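Local coordinates for protein YiiM (Escherichia coli, PDB 1O65) that is of unknown function but has a MOSC domain and may bind molybdenum or pyridoxal phosphate and act as an oxidoreductase, at residues 119-124 with 164-169; 67-72 with 158-163. All blocks are in the same frame, centred on the assembly; numbering follows the deposited sequence.

Contact 1 of 2, residues 119-124 with 164-169; sequences GEALIQ and GKVSAD
The turn G119-E120 rests on strand 164-167. This turn joins strands 115-118 and 121-128 into a tight beta hairpin, and its backbone angles fit a type II' turn, with G119 at the positive phi. The two strand segments 121-124 and 164-167 cross at 79°, so they do not pair as neighbours in a sheet. One main-chain bond joins the turn to strand 164-167: E120 N donates to K165 O at 2.8 Å. The bond is nearly straight, and the N lies almost on the C=O axis (177°).

The E120 side chain starts alongside the K165 backbone. Its CB sits 3.9 Å from G164 CA and 3.4 Å from K165 O. CG lies beside the backbone N, anti to the carbonyl carbon, and comes closer still, 3.1 Å from K165 O, which is tight. CG also meets K165 CB at 3.8 Å. The chain then bends at chi2 (-84°). CD, OE1 and OE2 lead away from segment 164-169. The K165 chain leaves likewise, and its NZ has a long, weak ion pair with E43.

On the buried side, A121 CB meets V166 CG1 at 3.6 Å. L46 touches A121, while L44 and W118 touch V166. G164 has no side chain; a CB there would run into E120 O, so the bare backbone lets the turn come close.

The grip is thus mostly backbone and carbon. E120 and K165 carry opposite charges, yet they meet here through their methylenes and main-chain atoms, and the charged tips lie outside the contact.

Contact 2 of 2, residues 67-72 with 158-163; sequences RALCHY and YSVIAP
The rings of H71 and Y158 meet rim to rim, with neither over the face of the other. Their planes are turned by 50° and their centroids lie 5.8 Å apart. At the edge of the Y158 ring, near its plane, sit H71 ND1 and L69 O. Y158 CE1 lies in the plane of the H71 ring, at its edge. W156 stacks on the H71 ring and meets the Y158 ring steeply. I123 and V125 of strand 121-128 also touch Y158.

This is an antiparallel strand pair with a classic beta bulge, in the mixed sheet of the MOSC domain. A68 and L69 both face Y158. L69 and Y158 form a hydrogen-bonded pair. Y158 N donates to L69 O at 2.8 Å, in the carbonyl plane. The return bond is taken over by the extra residue: A68 N reaches Y158 O at 3.2 Å and is weak, with an angle of 123° at the hydrogen.

Further along, H71 ND1 and Y158 OH are hydrogen-bonded at 2.9 Å, and either could be the donor. H71 CG lies anti to its backbone N (chi1 -162°), which brings the ring to the tyrosine tip. H71 NE2 is hydrogen-bonded to T102 OG1, so both ring nitrogens are held and the ring's rotation is fixed. Y158 OH is gripped twice, since W156 NE1 also bonds it. H71 and Y158 are both buried, and these bonds satisfy the polar atoms of their side chains.

L69 CB meets Y158 CD1, 3.9 Å away. From the bulge itself, A68 CB rests on V160 CG2 at 3.7 Å.

Overall arrangement
Contacts 1 and 2 have centres 10 Å apart, on the same side of the chain's centre. Their segments alternate along the chain: 67-72, 119-124, 158-163, 164-169. Strands 69-73, 156-160 and 121-128 lie side by side, in that order, in the mixed sheet. The chain turns a corner at I161 and then enters strand 164-167, which pairs with 43-47 in the smaller antiparallel sheet. Segments of the two contacts also touch directly, with probable hydrogen bonds from S159 N to Q124 O and from A162 N to L122 O. L46 of strand 43-47 lies against side chains of both contacts. Contact 2 pairs strands within the mixed sheet, and contact 1 sets the smaller sheet against its hairpin end.

Contact 1 of 2, residues 119-124 with 164-169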
ATOM      1  N   GLY A 119     -13.894  -1.574 -12.218  1.00 27.62           N
ATOM      2  CA  GLY A 119     -14.428  -2.348 -13.336  1.00 27.13           C
ATOM      3  C   GLY A 119     -15.365  -3.402 -12.740  1.00 29.29           C
ATOM      4  O   GLY A 119     -16.331  -3.032 -12.070  1.00 27.63           O
ATOM      5  N   GLU A 120     -15.047  -4.682 -12.922  1.00 29.73           N
ATOM      6  CA  GLU A 120     -15.943  -5.699 -12.354  1.00 32.32           C
ATOM      7  C   GLU A 120     -15.464  -6.137 -10.970  1.00 29.90           C
ATOM      8  O   GLU A 120     -16.094  -7.007 -10.398  1.00 30.18           O
ATOM      9  CB  GLU A 120     -15.953  -6.959 -13.233  1.00 39.90           C
ATOM     10  CG  GLU A 120     -15.904  -6.642 -14.718  1.00 46.91           C
ATOM     11  CD  GLU A 120     -17.302  -6.336 -15.236  1.00 51.08           C
ATOM     12  OE1 GLU A 120     -17.886  -5.329 -14.793  1.00 52.03           O
ATOM     13  OE2 GLU A 120     -17.735  -7.154 -16.078  1.00 53.83           O
ATOM     14  N   ALA A 121     -14.404  -5.543 -10.447  1.00 28.05           N
ATOM     15  CA  ALA A 121     -13.851  -5.968  -9.181  1.00 27.37           C
ATOM     16  C   ALA A 121     -14.196  -5.068  -8.003  1.00 25.61           C
ATOM     17  O   ALA A 121     -14.729  -3.981  -8.137  1.00 26.64           O
ATOM     18  CB  ALA A 121     -12.318  -6.078  -9.275  1.00 23.32           C
ATOM     19  N   LEU A 122     -13.878  -5.560  -6.829  1.00 24.58           N
ATOM     20  CA  LEU A 122     -14.047  -4.920  -5.543  1.00 23.67           C
ATOM     21  C   LEU A 122     -12.758  -5.187  -4.742  1.00 23.16           C
ATOM     22  O   LEU A 122     -12.352  -6.341  -4.584  1.00 21.69           O
ATOM     23  CB  LEU A 122     -15.236  -5.464  -4.751  1.00 22.90           C
ATOM     24  CG  LEU A 122     -16.624  -5.090  -5.245  1.00 23.72           C
ATOM     25  CD1 LEU A 122     -17.699  -5.763  -4.404  1.00 21.62           C
ATOM     26  CD2 LEU A 122     -16.814  -3.578  -5.292  1.00 21.58           C
ATOM     27  N   ILE A 123     -12.088  -4.105  -4.374  1.00 22.10           N
ATOM     28  CA  ILE A 123     -10.830  -4.205  -3.658  1.00 21.79           C
ATOM     29  C   ILE A 123     -10.927  -3.425  -2.341  1.00 22.66           C
ATOM     30  O   ILE A 123     -11.745  -2.494  -2.257  1.00 21.95           O
ATOM     31  CB  ILE A 123      -9.642  -3.700  -4.498  1.00 20.25           C
ATOM     32  CG1 ILE A 123      -9.738  -2.217  -4.796  1.00 17.99           C
ATOM     33  CG2 ILE A 123      -9.547  -4.534  -5.783  1.00 19.53           C
ATOM     34  CD1 ILE A 123      -8.547  -1.592  -5.506  1.00 12.93           C
ATOM     35  N   GLN A 124     -10.147  -3.869  -1.355  1.00 19.42           N
ATOM     36  CA  GLN A 124     -10.154  -3.246  -0.057  1.00 17.78           C
ATOM     37  C   GLN A 124      -8.745  -2.975   0.475  1.00 16.83           C
ATOM     38  O   GLN A 124      -7.898  -3.853   0.465  1.00 14.00           O
ATOM     39  CB  GLN A 124     -10.925  -4.105   0.956  1.00 15.89           C
ATOM     40  CG  GLN A 124     -10.963  -3.451   2.361  1.00 13.69           C
ATOM     41  CD  GLN A 124     -11.921  -4.194   3.267  1.00 13.63           C
ATOM     42  OE1 GLN A 124     -11.799  -5.403   3.454  1.00 16.22           O
ATOM     43  NE2 GLN A 124     -12.867  -3.496   3.864  1.00 18.81           N
ATOM     44  N   GLY A 164     -12.584  -9.944 -10.726  1.00 26.25           N
ATOM     45  CA  GLY A 164     -13.268  -9.552 -11.955  1.00 28.41           C
ATOM     46  C   GLY A 164     -12.357  -8.871 -12.959  1.00 30.58           C
ATOM     47  O   GLY A 164     -11.175  -8.629 -12.692  1.00 32.00           O
ATOM     48  N   LYS A 165     -12.880  -8.616 -14.157  1.00 30.58           N
ATOM     49  CA  LYS A 165     -12.134  -7.929 -15.185  1.00 31.75           C
ATOM     50  C   LYS A 165     -12.002  -6.459 -14.758  1.00 32.01           C
ATOM     51  O   LYS A 165     -12.934  -5.876 -14.222  1.00 30.59           O
ATOM     52  CB  LYS A 165     -12.798  -7.974 -16.556  1.00 36.68           C
ATOM     53  CG  LYS A 165     -12.315  -9.044 -17.513  1.00 40.59           C
ATOM     54  CD  LYS A 165     -13.007  -8.867 -18.864  1.00 44.95           C
ATOM     55  CE  LYS A 165     -12.803 -10.047 -19.785  1.00 46.19           C
ATOM     56  NZ  LYS A 165     -11.430 -10.614 -19.705  1.00 47.94           N
ATOM     57  N   VAL A 166     -10.805  -5.941 -14.937  1.00 32.68           N
ATOM     58  CA  VAL A 166     -10.455  -4.572 -14.594  1.00 33.00           C
ATOM     59  C   VAL A 166      -9.623  -4.042 -15.767  1.00 35.38           C
ATOM     60  O   VAL A 166      -9.316  -4.844 -16.665  1.00 36.43           O
ATOM     61  CB  VAL A 166      -9.565  -4.530 -13.329  1.00 30.48           C
ATOM     62  CG1 VAL A 166     -10.265  -5.083 -12.093  1.00 22.77           C
ATOM     63  CG2 VAL A 166      -8.278  -5.314 -13.572  1.00 29.09           C
ATOM     64  N   SER A 167      -9.270  -2.767 -15.766  1.00 34.91           N
ATOM     65  CA  SER A 167      -8.429  -2.268 -16.839  1.00 36.33           C
ATOM     66  C   SER A 167      -7.911  -0.877 -16.520  1.00 37.25           C
ATOM     67  O   SER A 167      -8.386  -0.161 -15.644  1.00 36.75           O
ATOM     68  CB  SER A 167      -9.150  -2.305 -18.189  1.00 35.78           C
ATOM     69  OG  SER A 167      -9.973  -1.165 -18.381  1.00 37.19           O
ATOM     70  N   ALA A 168      -6.955  -0.438 -17.326  1.00 38.69           N
ATOM     71  CA  ALA A 168      -6.336   0.872 -17.228  1.00 40.00           C
ATOM     72  C   ALA A 168      -7.378   1.938 -17.557  1.00 40.49           C
ATOM     73  O   ALA A 168      -7.235   3.089 -17.150  1.00 42.51           O
ATOM     74  CB  ALA A 168      -5.161   0.982 -18.177  1.00 38.84           C
ATOM     75  N   ASP A 169      -8.424   1.526 -18.264  1.00 39.61           N
ATOM     76  CA  ASP A 169      -9.505   2.406 -18.638  1.00 39.46           C
ATOM     77  C   ASP A 169     -10.520   2.629 -17.541  1.00 37.14           C
ATOM     78  O   ASP A 169     -11.101   3.714 -17.524  1.00 38.07           O
ATOM     79  CB  ASP A 169     -10.213   1.890 -19.913  1.00 42.28           C
ATOM     80  CG  ASP A 169      -9.235   2.104 -21.065  1.00 46.15           C
ATOM     81  OD1 ASP A 169      -8.729   3.244 -21.150  1.00 46.05           O
ATOM     82  OD2 ASP A 169      -8.959   1.135 -21.792  1.00 50.03           O
TER

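Contact 2 of 2, residues 67-72 with 158-163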
ATOM      1  N   ARG A  67      -2.287  -9.143   0.016  1.00 29.35           N
ATOM      2  CA  ARG A  67      -1.326  -8.292  -0.696  1.00 30.71           C
ATOM      3  C   ARG A  67      -1.399  -8.547  -2.192  1.00 29.32           C
ATOM      4  O   ARG A  67      -0.411  -8.564  -2.905  1.00 28.51           O
ATOM      5  CB  ARG A  67       0.085  -8.470  -0.153  1.00 35.10           C
ATOM      6  CG  ARG A  67       0.555  -9.888   0.052  1.00 43.17           C
ATOM      7  CD  ARG A  67       1.875  -9.935   0.854  1.00 47.84           C
ATOM      8  NE  ARG A  67       2.020 -11.281   1.461  1.00 50.46           N
ATOM      9  CZ  ARG A  67       2.313 -12.353   0.738  1.00 53.46           C
ATOM     10  NH1 ARG A  67       2.502 -12.265  -0.575  1.00 55.33           N
ATOM     11  NH2 ARG A  67       2.404 -13.539   1.315  1.00 54.92           N
ATOM     12  N   ALA A  68      -2.626  -8.722  -2.667  1.00 29.27           N
ATOM     13  CA  ALA A  68      -2.899  -8.976  -4.070  1.00 27.88           C
ATOM     14  C   ALA A  68      -2.496  -7.802  -4.957  1.00 28.53           C
ATOM     15  O   ALA A  68      -2.064  -8.043  -6.092  1.00 28.78           O
ATOM     16  CB  ALA A  68      -4.389  -9.288  -4.214  1.00 26.44           C
ATOM     17  N   LEU A  69      -2.640  -6.564  -4.493  1.00 25.83           N
ATOM     18  CA  LEU A  69      -2.339  -5.372  -5.232  1.00 24.85           C
ATOM     19  C   LEU A  69      -1.580  -4.314  -4.419  1.00 23.92           C
ATOM     20  O   LEU A  69      -1.949  -4.007  -3.291  1.00 24.28           O
ATOM     21  CB  LEU A  69      -3.627  -4.682  -5.721  1.00 24.49           C
ATOM     22  CG  LEU A  69      -4.430  -5.310  -6.840  1.00 24.75           C
ATOM     23  CD1 LEU A  69      -5.882  -4.858  -6.782  1.00 21.89           C
ATOM     24  CD2 LEU A  69      -3.849  -4.993  -8.218  1.00 22.71           C
ATOM     25  N   CYS A  70      -0.597  -3.690  -5.038  1.00 23.18           N
ATOM     26  CA  CYS A  70       0.240  -2.682  -4.394  1.00 23.18           C
ATOM     27  C   CYS A  70      -0.023  -1.318  -5.040  1.00 23.09           C
ATOM     28  O   CYS A  70      -0.004  -1.240  -6.280  1.00 21.87           O
ATOM     29  CB  CYS A  70       1.719  -3.056  -4.570  1.00 21.45           C
ATOM     30  SG  CYS A  70       2.866  -1.769  -3.945  1.00 23.16           S
ATOM     31  N   HIS A  71      -0.219  -0.282  -4.258  1.00 22.40           N
ATOM     32  CA  HIS A  71      -0.505   1.042  -4.799  1.00 24.57           C
ATOM     33  C   HIS A  71       0.593   2.037  -4.438  1.00 25.73           C
ATOM     34  O   HIS A  71       1.001   2.057  -3.274  1.00 26.08           O
ATOM     35  CB  HIS A  71      -1.817   1.568  -4.142  1.00 24.43           C
ATOM     36  CG  HIS A  71      -2.445   2.695  -4.890  1.00 28.07           C
ATOM     37  ND1 HIS A  71      -3.743   2.627  -5.391  1.00 29.27           N
ATOM     38  CD2 HIS A  71      -1.951   3.895  -5.287  1.00 27.58           C
ATOM     39  CE1 HIS A  71      -4.015   3.741  -6.048  1.00 28.88           C
ATOM     40  NE2 HIS A  71      -2.951   4.526  -5.995  1.00 29.97           N
ATOM     41  N   TYR A  72       1.023   2.890  -5.367  1.00 25.53           N
ATOM     42  CA  TYR A  72       1.993   3.931  -4.985  1.00 25.53           C
ATOM     43  C   TYR A  72       1.569   5.252  -5.627  1.00 25.15           C
ATOM     44  O   TYR A  72       1.299   5.376  -6.828  1.00 23.64           O
ATOM     45  CB  TYR A  72       3.428   3.577  -5.282  1.00 26.68           C
ATOM     46  CG  TYR A  72       4.467   4.328  -4.474  1.00 28.38           C
ATOM     47  CD1 TYR A  72       4.641   4.082  -3.120  1.00 28.43           C
ATOM     48  CD2 TYR A  72       5.294   5.288  -5.066  1.00 27.83           C
ATOM     49  CE1 TYR A  72       5.583   4.746  -2.363  1.00 27.34           C
ATOM     50  CE2 TYR A  72       6.237   5.955  -4.318  1.00 28.32           C
ATOM     51  CZ  TYR A  72       6.385   5.686  -2.970  1.00 28.46           C
ATOM     52  OH  TYR A  72       7.327   6.368  -2.229  1.00 26.87           O
ATOM     53  N   TYR A 158      -3.891  -3.924  -1.260  1.00 19.40           N
ATOM     54  CA  TYR A 158      -5.311  -4.216  -1.240  1.00 20.45           C
ATOM     55  C   TYR A 158      -5.581  -5.732  -1.155  1.00 20.82           C
ATOM     56  O   TYR A 158      -4.740  -6.512  -1.593  1.00 19.31           O
ATOM     57  CB  TYR A 158      -6.008  -3.762  -2.522  1.00 20.29           C
ATOM     58  CG  TYR A 158      -6.017  -2.305  -2.853  1.00 20.92           C
ATOM     59  CD1 TYR A 158      -4.974  -1.737  -3.589  1.00 22.99           C
ATOM     60  CD2 TYR A 158      -7.063  -1.488  -2.477  1.00 21.23           C
ATOM     61  CE1 TYR A 158      -4.982  -0.399  -3.930  1.00 23.19           C
ATOM     62  CE2 TYR A 158      -7.090  -0.142  -2.818  1.00 21.92           C
ATOM     63  CZ  TYR A 158      -6.047   0.390  -3.526  1.00 21.79           C
ATOM     64  OH  TYR A 158      -6.023   1.712  -3.888  1.00 23.40           O
ATOM     65  N   SER A 159      -6.708  -6.074  -0.533  1.00 20.56           N
ATOM     66  CA  SER A 159      -7.176  -7.458  -0.614  1.00 22.64           C
ATOM     67  C   SER A 159      -8.246  -7.431  -1.723  1.00 23.49           C
ATOM     68  O   SER A 159      -8.816  -6.360  -2.008  1.00 24.91           O
ATOM     69  CB  SER A 159      -7.776  -8.032   0.647  1.00 21.96           C
ATOM     70  OG  SER A 159      -8.859  -7.254   1.091  1.00 24.63           O
ATOM     71  N   VAL A 160      -8.450  -8.544  -2.396  1.00 22.66           N
ATOM     72  CA  VAL A 160      -9.457  -8.538  -3.463  1.00 20.67           C
ATOM     73  C   VAL A 160     -10.757  -9.061  -2.890  1.00 21.58           C
ATOM     74  O   VAL A 160     -10.851 -10.220  -2.519  1.00 21.56           O
ATOM     75  CB  VAL A 160      -8.936  -9.304  -4.686  1.00 19.43           C
ATOM     76  CG1 VAL A 160     -10.022  -9.556  -5.720  1.00 17.54           C
ATOM     77  CG2 VAL A 160      -7.810  -8.492  -5.354  1.00 14.63           C
ATOM     78  N   ILE A 161     -11.771  -8.192  -2.785  1.00 21.81           N
ATOM     79  CA  ILE A 161     -13.064  -8.574  -2.258  1.00 21.88           C
ATOM     80  C   ILE A 161     -13.866  -9.328  -3.314  1.00 22.68           C
ATOM     81  O   ILE A 161     -14.488 -10.330  -2.991  1.00 23.39           O
ATOM     82  CB  ILE A 161     -13.856  -7.366  -1.749  1.00 22.31           C
ATOM     83  CG1 ILE A 161     -13.117  -6.615  -0.637  1.00 18.68           C
ATOM     84  CG2 ILE A 161     -15.262  -7.797  -1.310  1.00 19.76           C
ATOM     85  CD1 ILE A 161     -12.616  -7.449   0.511  1.00 15.81           C
ATOM     86  N   ALA A 162     -13.916  -8.854  -4.540  1.00 23.16           N
ATOM     87  CA  ALA A 162     -14.622  -9.562  -5.607  1.00 24.93           C
ATOM     88  C   ALA A 162     -13.743  -9.535  -6.869  1.00 25.89           C
ATOM     89  O   ALA A 162     -13.442  -8.453  -7.396  1.00 25.59           O
ATOM     90  CB  ALA A 162     -15.972  -8.980  -5.960  1.00 23.10           C
ATOM     91  N   PRO A 163     -13.335 -10.731  -7.282  1.00 25.21           N
ATOM     92  CA  PRO A 163     -12.511 -10.851  -8.476  1.00 25.61           C
ATOM     93  C   PRO A 163     -13.275 -10.462  -9.716  1.00 25.20           C
ATOM     94  O   PRO A 163     -14.519 -10.499  -9.742  1.00 26.07           O
ATOM     95  CB  PRO A 163     -12.027 -12.289  -8.487  1.00 25.69           C
ATOM     96  CG  PRO A 163     -12.365 -12.883  -7.184  1.00 25.89           C
ATOM     97  CD  PRO A 163     -13.219 -11.925  -6.411  1.00 25.96           C
TER